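Local coordinates for S-M checkpoint control protein rad4 (Schizosaccharomyces pombe, PDB 4BMD), which acts as an essential BRCT-repeat adaptor in DNA replication and in the checkpoint that couples S phase to mitosis, docking on phosphorylated crb2, at residues 98-104 against 128-133; 103-107 against 182-188. All blocks are in the same frame, centred on the assembly; numbering follows the deposited sequence.

Interaction 1: residues 98-104 against 128-133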
loop_
_atom_site.group_PDB
_atom_site.type_symbol
_atom_site.label_atom_id
_atom_site.label_comp_id
_atom_site.label_asym_id
_atom_site.label_seq_id
_atom_site.Cartn_x
_atom_site.Cartn_y
_atom_site.Cartn_z
ATOM N N PHE A 98 -0.605 -7.647 -1.830
ATOM C CA PHE A 98 -2.017 -7.293 -1.778
ATOM C C PHE A 98 -2.666 -7.276 -3.153
ATOM O O PHE A 98 -3.883 -7.408 -3.272
ATOM C CB PHE A 98 -2.198 -5.925 -1.111
ATOM C CG PHE A 98 -1.506 -4.799 -1.833
ATOM C CD1 PHE A 98 -2.125 -4.144 -2.888
ATOM C CD2 PHE A 98 -0.241 -4.390 -1.449
ATOM C CE1 PHE A 98 -1.489 -3.112 -3.552
ATOM C CE2 PHE A 98 0.399 -3.354 -2.108
ATOM C CZ PHE A 98 -0.227 -2.717 -3.161
ATOM N N PHE A 99 -1.854 -7.102 -4.190
ATOM C CA PHE A 99 -2.387 -6.903 -5.533
ATOM C C PHE A 99 -3.101 -8.121 -6.113
ATOM O O PHE A 99 -2.544 -9.214 -6.186
ATOM C CB PHE A 99 -1.301 -6.433 -6.501
ATOM C CG PHE A 99 -1.786 -6.287 -7.914
ATOM C CD1 PHE A 99 -2.653 -5.262 -8.258
ATOM C CD2 PHE A 99 -1.389 -7.178 -8.895
ATOM C CE1 PHE A 99 -3.109 -5.126 -9.554
ATOM C CE2 PHE A 99 -1.842 -7.047 -10.194
ATOM C CZ PHE A 99 -2.702 -6.018 -10.523
ATOM N N ARG A 100 -4.346 -7.904 -6.523
ATOM C CA ARG A 100 -5.138 -8.933 -7.182
ATOM C C ARG A 100 -5.774 -8.365 -8.446
ATOM O O ARG A 100 -6.573 -7.431 -8.378
ATOM C CB ARG A 100 -6.221 -9.466 -6.242
ATOM C CG ARG A 100 -5.692 -10.279 -5.072
ATOM C CD ARG A 100 -6.826 -10.751 -4.176
ATOM N NE ARG A 100 -6.370 -11.684 -3.149
ATOM C CZ ARG A 100 -5.921 -11.317 -1.952
ATOM N NH1 ARG A 100 -5.864 -10.034 -1.628
ATOM N NH2 ARG A 100 -5.527 -12.234 -1.080
ATOM N N PRO A 101 -5.416 -8.929 -9.610
ATOM C CA PRO A 101 -5.928 -8.478 -10.912
ATOM C C PRO A 101 -7.453 -8.517 -11.013
ATOM O O PRO A 101 -8.024 -7.826 -11.856
ATOM C CB PRO A 101 -5.309 -9.478 -11.892
ATOM C CG PRO A 101 -4.065 -9.940 -11.215
ATOM C CD PRO A 101 -4.410 -9.997 -9.756
ATOM N N SER A 102 -8.100 -9.311 -10.166
ATOM C CA SER A 102 -9.556 -9.415 -10.180
ATOM C C SER A 102 -10.218 -8.166 -9.603
ATOM O O SER A 102 -11.417 -7.953 -9.781
ATOM C CB SER A 102 -10.017 -10.660 -9.417
ATOM O OG SER A 102 -9.562 -10.640 -8.075
ATOM N N LEU A 103 -9.432 -7.347 -8.910
ATOM C CA LEU A 103 -9.937 -6.109 -8.323
ATOM C C LEU A 103 -9.922 -4.965 -9.330
ATOM O O LEU A 103 -10.654 -3.987 -9.181
ATOM C CB LEU A 103 -9.118 -5.724 -7.091
ATOM C CG LEU A 103 -9.274 -6.619 -5.861
ATOM C CD1 LEU A 103 -8.313 -6.192 -4.765
ATOM C CD2 LEU A 103 -10.708 -6.585 -5.360
ATOM N N VAL A 104 -9.082 -5.099 -10.352
ATOM C CA VAL A 104 -8.902 -4.054 -11.363
ATOM C C VAL A 104 -10.182 -3.575 -12.071
ATOM O O VAL A 104 -10.406 -2.367 -12.169
ATOM C CB VAL A 104 -7.822 -4.440 -12.404
ATOM C CG1 VAL A 104 -7.599 -3.303 -13.390
ATOM C CG2 VAL A 104 -6.522 -4.804 -11.705
ATOM N N ALA A 128 -0.697 2.180 -4.838
ATOM C CA ALA A 128 -1.575 1.037 -4.621
ATOM C C ALA A 128 -2.873 1.199 -5.403
ATOM O O ALA A 128 -3.289 0.293 -6.123
ATOM C CB ALA A 128 -1.862 0.861 -3.141
ATOM N N LEU A 129 -3.505 2.359 -5.264
ATOM C CA LEU A 129 -4.764 2.634 -5.950
ATOM C C LEU A 129 -4.591 2.687 -7.464
ATOM O O LEU A 129 -5.515 2.369 -8.213
ATOM C CB LEU A 129 -5.376 3.941 -5.443
ATOM C CG LEU A 129 -6.025 3.881 -4.059
ATOM C CD1 LEU A 129 -6.363 5.275 -3.557
ATOM C CD2 LEU A 129 -7.270 3.010 -4.105
ATOM N N THR A 130 -3.405 3.086 -7.911
ATOM C CA THR A 130 -3.126 3.193 -9.339
ATOM C C THR A 130 -3.046 1.821 -10.004
ATOM O O THR A 130 -3.690 1.584 -11.026
ATOM C CB THR A 130 -1.831 3.984 -9.611
ATOM O OG1 THR A 130 -1.948 5.300 -9.054
ATOM C CG2 THR A 130 -1.579 4.101 -11.105
ATOM N N ILE A 131 -2.262 0.915 -9.425
ATOM C CA ILE A 131 -2.124 -0.428 -9.985
ATOM C C ILE A 131 -3.415 -1.230 -9.847
ATOM O O ILE A 131 -3.644 -2.183 -10.591
ATOM C CB ILE A 131 -0.954 -1.216 -9.352
ATOM C CG1 ILE A 131 -1.147 -1.352 -7.841
ATOM C CG2 ILE A 131 0.375 -0.550 -9.665
ATOM C CD1 ILE A 131 -0.050 -2.134 -7.159
ATOM N N LEU A 132 -4.259 -0.838 -8.898
ATOM C CA LEU A 132 -5.544 -1.500 -8.703
ATOM C C LEU A 132 -6.571 -1.069 -9.745
ATOM O O LEU A 132 -7.672 -1.613 -9.798
ATOM C CB LEU A 132 -6.077 -1.249 -7.292
ATOM C CG LEU A 132 -5.394 -2.042 -6.177
ATOM C CD1 LEU A 132 -5.904 -1.592 -4.822
ATOM C CD2 LEU A 132 -5.606 -3.538 -6.366
ATOM N N GLY A 133 -6.210 -0.089 -10.569
ATOM C CA GLY A 133 -7.043 0.305 -11.690
ATOM C C GLY A 133 -7.719 1.655 -11.545
ATOM O O GLY A 133 -8.413 2.106 -12.454
#

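Interaction 2: residues 103-107 against 182-188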
loop_
_atom_site.group_PDB
_atom_site.type_symbol
_atom_site.label_atom_id
_atom_site.label_comp_id
_atom_site.label_asym_id
_atom_site.label_seq_id
_atom_site.Cartn_x
_atom_site.Cartn_y
_atom_site.Cartn_z
ATOM N N LEU A 103 -9.432 -7.347 -8.910
ATOM C CA LEU A 103 -9.937 -6.109 -8.323
ATOM C C LEU A 103 -9.922 -4.965 -9.330
ATOM O O LEU A 103 -10.654 -3.987 -9.181
ATOM C CB LEU A 103 -9.118 -5.724 -7.091
ATOM C CG LEU A 103 -9.274 -6.619 -5.861
ATOM C CD1 LEU A 103 -8.313 -6.192 -4.765
ATOM C CD2 LEU A 103 -10.708 -6.585 -5.360
ATOM N N VAL A 104 -9.082 -5.099 -10.352
ATOM C CA VAL A 104 -8.902 -4.054 -11.363
ATOM C C VAL A 104 -10.182 -3.575 -12.071
ATOM O O VAL A 104 -10.406 -2.367 -12.169
ATOM C CB VAL A 104 -7.822 -4.440 -12.404
ATOM C CG1 VAL A 104 -7.599 -3.303 -13.390
ATOM C CG2 VAL A 104 -6.522 -4.804 -11.705
ATOM N N PRO A 105 -11.027 -4.505 -12.563
ATOM C CA PRO A 105 -12.234 -4.028 -13.256
ATOM C C PRO A 105 -13.182 -3.254 -12.342
ATOM O O PRO A 105 -14.032 -2.510 -12.829
ATOM C CB PRO A 105 -12.909 -5.323 -13.721
ATOM C CG PRO A 105 -11.824 -6.337 -13.744
ATOM C CD PRO A 105 -10.927 -5.975 -12.609
ATOM N N TYR A 106 -13.030 -3.429 -11.034
ATOM C CA TYR A 106 -13.884 -2.752 -10.067
ATOM C C TYR A 106 -13.425 -1.322 -9.776
ATOM O O TYR A 106 -14.249 -0.435 -9.561
ATOM C CB TYR A 106 -13.962 -3.558 -8.771
ATOM C CG TYR A 106 -14.678 -4.881 -8.912
ATOM C CD1 TYR A 106 -16.060 -4.960 -8.801
ATOM C CD2 TYR A 106 -13.972 -6.053 -9.151
ATOM C CE1 TYR A 106 -16.721 -6.167 -8.926
ATOM C CE2 TYR A 106 -14.625 -7.266 -9.278
ATOM C CZ TYR A 106 -15.999 -7.315 -9.164
ATOM O OH TYR A 106 -16.655 -8.519 -9.290
ATOM N N PHE A 107 -12.113 -1.104 -9.765
ATOM C CA PHE A 107 -11.565 0.228 -9.516
ATOM C C PHE A 107 -11.484 1.056 -10.791
ATOM O O PHE A 107 -11.277 2.269 -10.738
ATOM C CB PHE A 107 -10.177 0.139 -8.877
ATOM C CG PHE A 107 -10.198 -0.221 -7.419
ATOM C CD1 PHE A 107 -10.369 0.759 -6.453
ATOM C CD2 PHE A 107 -10.038 -1.534 -7.013
ATOM C CE1 PHE A 107 -10.386 0.434 -5.111
ATOM C CE2 PHE A 107 -10.052 -1.866 -5.672
ATOM C CZ PHE A 107 -10.228 -0.880 -4.719
ATOM N N ILE A 182 -11.070 -3.931 1.602
ATOM C CA ILE A 182 -10.952 -4.489 0.260
ATOM C C ILE A 182 -9.572 -5.112 0.056
ATOM O O ILE A 182 -9.451 -6.226 -0.454
ATOM C CB ILE A 182 -11.207 -3.419 -0.819
ATOM C CG1 ILE A 182 -12.657 -2.933 -0.749
ATOM C CG2 ILE A 182 -10.895 -3.963 -2.208
ATOM C CD1 ILE A 182 -13.018 -1.932 -1.822
ATOM N N ILE A 183 -8.537 -4.385 0.465
ATOM C CA ILE A 183 -7.160 -4.856 0.351
ATOM C C ILE A 183 -6.938 -6.143 1.140
ATOM O O ILE A 183 -6.384 -7.112 0.621
ATOM C CB ILE A 183 -6.163 -3.788 0.849
ATOM C CG1 ILE A 183 -6.184 -2.568 -0.069
ATOM C CG2 ILE A 183 -4.759 -4.359 0.924
ATOM C CD1 ILE A 183 -5.742 -2.866 -1.476
ATOM N N GLN A 184 -7.381 -6.144 2.392
ATOM C CA GLN A 184 -7.162 -7.277 3.286
ATOM C C GLN A 184 -7.977 -8.508 2.898
ATOM O O GLN A 184 -7.468 -9.627 2.932
ATOM C CB GLN A 184 -7.453 -6.880 4.734
ATOM C CG GLN A 184 -6.434 -5.917 5.325
ATOM C CD GLN A 184 -6.789 -5.483 6.733
ATOM O OE1 GLN A 184 -7.682 -4.659 6.934
ATOM N NE2 GLN A 184 -6.091 -6.038 7.717
ATOM N N SER A 185 -9.237 -8.302 2.530
ATOM C CA SER A 185 -10.113 -9.414 2.167
ATOM C C SER A 185 -9.851 -9.895 0.744
ATOM O O SER A 185 -10.053 -11.067 0.430
ATOM C CB SER A 185 -11.583 -9.023 2.325
ATOM O OG SER A 185 -11.942 -8.009 1.402
ATOM N N GLY A 186 -9.405 -8.984 -0.115
ATOM C CA GLY A 186 -9.122 -9.319 -1.498
ATOM C C GLY A 186 -10.351 -9.253 -2.383
ATOM O O GLY A 186 -10.307 -9.637 -3.552
ATOM N N LYS A 187 -11.455 -8.764 -1.826
ATOM C CA LYS A 187 -12.701 -8.649 -2.575
ATOM C C LYS A 187 -13.262 -7.232 -2.514
ATOM O O LYS A 187 -13.238 -6.589 -1.465
ATOM C CB LYS A 187 -13.733 -9.655 -2.062
ATOM C CG LYS A 187 -13.313 -11.107 -2.244
ATOM C CD LYS A 187 -14.371 -12.069 -1.731
ATOM C CE LYS A 187 -13.925 -13.513 -1.901
ATOM N NZ LYS A 187 -14.934 -14.473 -1.376
ATOM N N PHE A 188 -13.768 -6.756 -3.646
ATOM C CA PHE A 188 -14.300 -5.402 -3.743
ATOM C C PHE A 188 -15.611 -5.256 -2.972
ATOM O O PHE A 188 -16.363 -6.217 -2.816
ATOM C CB PHE A 188 -14.499 -5.017 -5.210
ATOM C CG PHE A 188 -14.761 -3.554 -5.424
ATOM C CD1 PHE A 188 -13.721 -2.638 -5.388
ATOM C CD2 PHE A 188 -16.044 -3.096 -5.675
ATOM C CE1 PHE A 188 -13.956 -1.290 -5.590
ATOM C CE2 PHE A 188 -16.287 -1.748 -5.878
ATOM C CZ PHE A 188 -15.241 -0.845 -5.835
#

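Interaction 1: residues 98-104 against 128-133
The chain that leads from the third BRCT repeat of Rad4 into the fourth packs here against the C-terminal end of helix 119-131 of the fourth repeat, which closes in a Schellman motif at Gly133. Apolar contacts do most of the work. The Phe98 ring lies along the last turn of the helix, with CZ 3.9 Å from Ala128 CB and CE1 4.0 Å from Ile131 CD1. Phe99 follows, its CD1 lying 3.9 Å from Leu132 CD2 and 4.2 Å from Ile131 CG1. Leu132 is the most deeply engaged residue: its CA-to-CB bond leads away from residues 98-104, yet its branched end swings back, bringing CD2 within 4.1 Å of Leu103 CD1. Behind it, Ile183 of helix 177-185 closes the same apolar pocket, while Phe99 is backbone hydrogen-bonded to Val61 of the third repeat, so residues 98-104 touch both repeats.

Carbonyl groups make the closest approaches. Ring atom CE1 of Phe99 comes 3.2 Å from Ile131 O. Gly133 has a positive phi of 109°, a conformation that suits glycine, and its CA comes 4.8 Å from that of Val104. An ideal CB on Gly133 would clash with Val104 O, so the bare backbone permits this approach. Beside it the chain makes a nearly linear CA-H...O contact, with Val104 CA 3.1 Å from Leu132 O.

Interaction 2: residues 103-107 against 182-188
The short helix 104-107 lies beside the end of helix 177-185, the last helix of the fourth BRCT repeat, and the chain leaving helix 177-185 turns back toward the short helix. Gly186 ends helix 177-185 with a positive phi of 85°; its N still bonds to Ile182 O at 2.8 Å, and the backbone then extends through Lys187 to Phe188. Leu103 and Phe188 have the closest alpha carbons of the two segments, 6.4 Å apart. On the opposing side, Tyr106 N and Phe107 N both bond to Leu103 O, at 3.1 and 3.3 Å, within the turn.

Leu103 packs into the turn at Gly186. Its CD2 sits 3.5 Å from Phe188 N, 3.6 Å from Gly186 O and 4.1 Å from Ile182 CG2, packed against backbone as much as against side chains. Next to it Tyr106, Phe107 and Phe188 form an aromatic cluster, with Phe188 in the middle. The Phe188 ring turns its edge to the face of Phe107 in a T-shaped pair, centroids 5.1 Å apart and planes at 85°, while the edge of the Phe107 ring meets Ile182, CZ to CG2 4.0 Å. Trp178 and Leu179, earlier on the same helix, touch Phe188 and Phe107 respectively.

The Tyr106 and Phe188 planes are tilted by only 21°, but with centroids 5.2 Å apart the rings are displaced sideways and share little face. Two reciprocal CH-pi contacts join them instead: Phe188 CB lies 4.1 Å from the Tyr106 ring centroid, and Tyr106 CB only 3.6 Å from that of Phe188.

In the fold
Both interactions start from one piece of chain, sharing Leu103 and Val104, and their centres are 7 Å apart. The Leu103 side chain serves both: CD1 meets Leu132 CD2 and also comes near Gly186 and Ile182, while CD2 packs on residues 182-188. Residues 98-107 thus lie between the C-terminal ends of helices 119-131 and 177-185, tying the inter-repeat connection into the fourth BRCT repeat. The two contacts also meet directly, with Leu132 CD1 3.6 Å from Ile183 CD1, Phe98 CB 3.6 Å from Ile183 CG2, and Leu132 O 3.2 Å from Phe107 CB. The known crb2 interaction uses the BRCT1,2 domains, which are not in this construct.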